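Long-range contact in carbohydrate oxidase (Microdochium nivale, PDB 3RJA), which oxidises the C1 hydroxyl of mono-, oligo- and polysaccharides to lactones with FAD, reducing molecular oxygen to hydrogen peroxide: residues K327-D332 with K382-Q387. Numbering follows the deposited sequence.
With ABL ((2R,3R,4R,5R)-4,5-dihydroxy-2-(hydroxymethyl)-6-oxopiperidin-3-yl beta-D-glucopyranoside), chain G.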
loop_
_atom_site.group_PDB
_atom_site.type_symbol
_atom_site.label_atom_id
_atom_site.label_comp_id
_atom_site.label_asym_id
_atom_site.label_seq_id
_atom_site.Cartn_x
_atom_site.Cartn_y
_atom_site.Cartn_z
ATOM N N LYS A 327 7.010 2.865 16.700
ATOM C CA LYS A 327 7.424 1.819 17.631
ATOM C C LYS A 327 6.364 1.627 18.707
ATOM O O LYS A 327 6.066 0.505 19.091
ATOM C CB LYS A 327 8.776 2.148 18.288
ATOM C CG LYS A 327 9.892 2.243 17.281
ATOM C CD LYS A 327 11.280 2.252 17.944
ATOM C CE LYS A 327 12.332 2.272 16.866
ATOM N NZ LYS A 327 13.616 2.888 17.369
ATOM N N SER A 328 5.816 2.730 19.190
ATOM C CA SER A 328 4.818 2.708 20.258
ATOM C C SER A 328 4.032 3.973 20.208
ATOM O O SER A 328 4.594 5.041 19.924
ATOM C CB SER A 328 5.486 2.672 21.639
ATOM O OG SER A 328 4.480 2.694 22.659
ATOM N N ILE A 329 2.756 3.912 20.562
ATOM C CA ILE A 329 2.016 5.184 20.664
ATOM C C ILE A 329 1.960 5.710 22.127
ATOM O O ILE A 329 1.469 6.815 22.393
ATOM C CB ILE A 329 0.591 5.083 20.035
ATOM C CG1 ILE A 329 0.093 6.482 19.607
ATOM C CG2 ILE A 329 -0.358 4.357 20.988
ATOM C CD1 ILE A 329 -1.237 6.493 18.823
ATOM N N LYS A 330 2.441 4.905 23.067
ATOM C CA LYS A 330 2.355 5.254 24.509
ATOM C C LYS A 330 2.990 6.615 24.856
ATOM O O LYS A 330 3.961 7.057 24.230
ATOM C CB LYS A 330 2.940 4.133 25.390
ATOM C CG LYS A 330 2.130 2.847 25.340
ATOM C CD LYS A 330 2.824 1.733 26.120
ATOM C CE LYS A 330 1.987 0.466 26.085
ATOM N NZ LYS A 330 2.608 -0.631 26.871
ATOM N N GLY A 331 2.416 7.285 25.843
ATOM C CA GLY A 331 3.038 8.477 26.418
ATOM C C GLY A 331 2.324 9.736 25.977
ATOM O O GLY A 331 1.094 9.776 25.853
ATOM N N ASP A 332 3.098 10.773 25.717
ATOM C CA ASP A 332 2.501 12.004 25.248
ATOM C C ASP A 332 1.895 11.877 23.852
ATOM O O ASP A 332 0.958 12.610 23.536
ATOM C CB ASP A 332 3.502 13.146 25.325
ATOM C CG ASP A 332 3.680 13.653 26.744
ATOM O OD1 ASP A 332 2.781 13.416 27.584
ATOM O OD2 ASP A 332 4.719 14.280 27.022
ATOM N N LYS A 382 8.285 -1.431 13.788
ATOM C CA LYS A 382 7.116 -0.572 14.106
ATOM C C LYS A 382 5.894 -1.413 14.403
ATOM O O LYS A 382 5.506 -2.262 13.594
ATOM C CB LYS A 382 6.786 0.412 12.970
ATOM C CG LYS A 382 8.000 1.211 12.413
ATOM C CD LYS A 382 8.759 1.987 13.535
ATOM C CE LYS A 382 9.641 3.121 13.001
ATOM N NZ LYS A 382 10.813 2.610 12.249
ATOM N N LEU A 383 5.283 -1.159 15.555
ATOM C CA LEU A 383 4.108 -1.870 15.991
ATOM C C LEU A 383 2.862 -1.369 15.267
ATOM O O LEU A 383 2.016 -2.179 14.830
ATOM C CB LEU A 383 3.926 -1.747 17.538
ATOM C CG LEU A 383 2.804 -2.633 18.095
ATOM C CD1 LEU A 383 3.164 -3.238 19.449
ATOM C CD2 LEU A 383 1.470 -1.893 18.182
ATOM N N TRP A 384 2.732 -0.043 15.177
ATOM C CA TRP A 384 1.559 0.587 14.560
ATOM C C TRP A 384 1.830 1.069 13.131
ATOM O O TRP A 384 2.835 1.728 12.870
ATOM C CB TRP A 384 1.169 1.844 15.361
ATOM C CG TRP A 384 0.608 1.565 16.740
ATOM C CD1 TRP A 384 1.202 1.846 17.952
ATOM C CD2 TRP A 384 -0.667 0.992 17.044
ATOM N NE1 TRP A 384 0.377 1.473 18.990
ATOM C CE2 TRP A 384 -0.780 0.946 18.464
ATOM C CE3 TRP A 384 -1.718 0.490 16.261
ATOM C CZ2 TRP A 384 -1.906 0.420 19.111
ATOM C CZ3 TRP A 384 -2.848 -0.025 16.911
ATOM C CH2 TRP A 384 -2.926 -0.062 18.323
ATOM N N LEU A 385 0.907 0.781 12.231
ATOM C CA LEU A 385 0.832 1.413 10.914
ATOM C C LEU A 385 -0.475 2.243 10.930
ATOM O O LEU A 385 -1.553 1.710 11.194
ATOM C CB LEU A 385 0.793 0.361 9.786
ATOM C CG LEU A 385 0.239 0.815 8.416
ATOM C CD1 LEU A 385 1.070 1.913 7.790
ATOM C CD2 LEU A 385 0.137 -0.318 7.444
ATOM N N ILE A 386 -0.371 3.535 10.647
ATOM C CA ILE A 386 -1.497 4.430 10.868
ATOM C C ILE A 386 -1.799 5.169 9.588
ATOM O O ILE A 386 -0.896 5.753 8.980
ATOM C CB ILE A 386 -1.196 5.445 12.014
ATOM C CG1 ILE A 386 -0.905 4.691 13.328
ATOM C CG2 ILE A 386 -2.337 6.477 12.176
ATOM C CD1 ILE A 386 -0.401 5.615 14.488
ATOM N N GLN A 387 -3.063 5.125 9.186
ATOM C CA GLN A 387 -3.548 5.889 8.051
ATOM C C GLN A 387 -4.510 6.992 8.504
ATOM O O GLN A 387 -5.399 6.751 9.347
ATOM C CB GLN A 387 -4.221 4.978 7.006
ATOM C CG GLN A 387 -4.684 5.795 5.767
ATOM C CD GLN A 387 -5.130 4.960 4.584
ATOM O OE1 GLN A 387 -5.101 5.437 3.442
ATOM N NE2 GLN A 387 -5.593 3.717 4.847
HETATM C C1A ABL G . -6.742 1.865 2.503
HETATM O O1A ABL G . -5.517 1.609 2.561
HETATM C C2A ABL G . -7.736 1.197 3.475
HETATM O O2A ABL G . -7.256 -0.120 3.742
HETATM C C3A ABL G . -9.189 1.150 2.936
HETATM O O3A ABL G . -10.040 0.810 4.059
HETATM C C4A ABL G . -9.586 2.525 2.437
HETATM O O1 ABL G . -10.957 2.547 1.964
HETATM C C5A ABL G . -8.649 2.929 1.246
HETATM N N5 ABL G . -7.214 2.751 1.594
HETATM C C6A ABL G . -8.805 4.418 0.843
HETATM O O6A ABL G . -8.469 4.677 -0.534
HETATM C C1 ABL G . -12.006 3.056 2.838
HETATM C C2 ABL G . -13.203 3.573 2.001
HETATM O O2 ABL G . -12.734 4.607 1.128
HETATM C C3 ABL G . -14.302 4.076 2.945
HETATM O O3 ABL G . -15.439 4.544 2.220
HETATM C C4 ABL G . -14.670 2.934 3.947
HETATM O O4 ABL G . -15.697 3.324 4.847
HETATM C C5 ABL G . -13.422 2.509 4.730
HETATM O O5 ABL G . -12.419 2.076 3.779
HETATM C C6 ABL G . -13.720 1.420 5.768
HETATM O O6 ABL G . -14.349 0.292 5.251
#
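Trp384 NE1 and the backbone N of Ile329 both donate to one carboxylate oxygen, Glu234 OE1, so an acid on helix 223-239 ties together two segments that share no hydrogen bond of their own. The contact lies at the end of strand 318-326 and the start of its antiparallel neighbour 384-392 in the eight-stranded sheet of the substrate domain. Leu383 and Trp384 lie opposite the single residue Leu326, a classic beta bulge, and 327-332 then leaves the sheet for helix 332-345. Ile329 comes against the pyrrole part of the indole, its side chain crossing that of Trp384 at about a right angle. Ile329 CG2 approaches Trp384 NE1 obliquely at 3.6 Å. CG1 stands anti to the backbone N (chi1 -156°), which leaves CG2 between N and the carbonyl carbon. Ser328 C approaches the ring at its CD1 edge. One face of the ring is covered by the residue before it, Leu383, whose CD2 lies 3.5 Å above the plane, nearer the ring's margin than its centre. Leu383 CB also packs 3.5 Å from Lys327 O, which accepts from Arg238. Ser328 OG is hydrogen-bonded to the other carboxylate oxygen, Glu234 OE2, and closes an ST turn by accepting from Lys330 N at 3.0 Å. The two lysines touch through their aliphatic parts, Lys327 CG to Lys382 CD at 3.9 Å. Their NZ atoms stay 5.8 Å from each other, and Lys327 NZ makes a long, weak ion pair with Asp421. Farther along strand 384-392, Gln387, its OE1 bonded to Tyr72 OH, extends into the sugar pocket. Gln387 NE2 makes a weak hydrogen bond of 3.1 Å to the lactam oxygen O1A of ABL, its N-H bent to 148° and NE2 almost as near to the carbonyl carbon C1A.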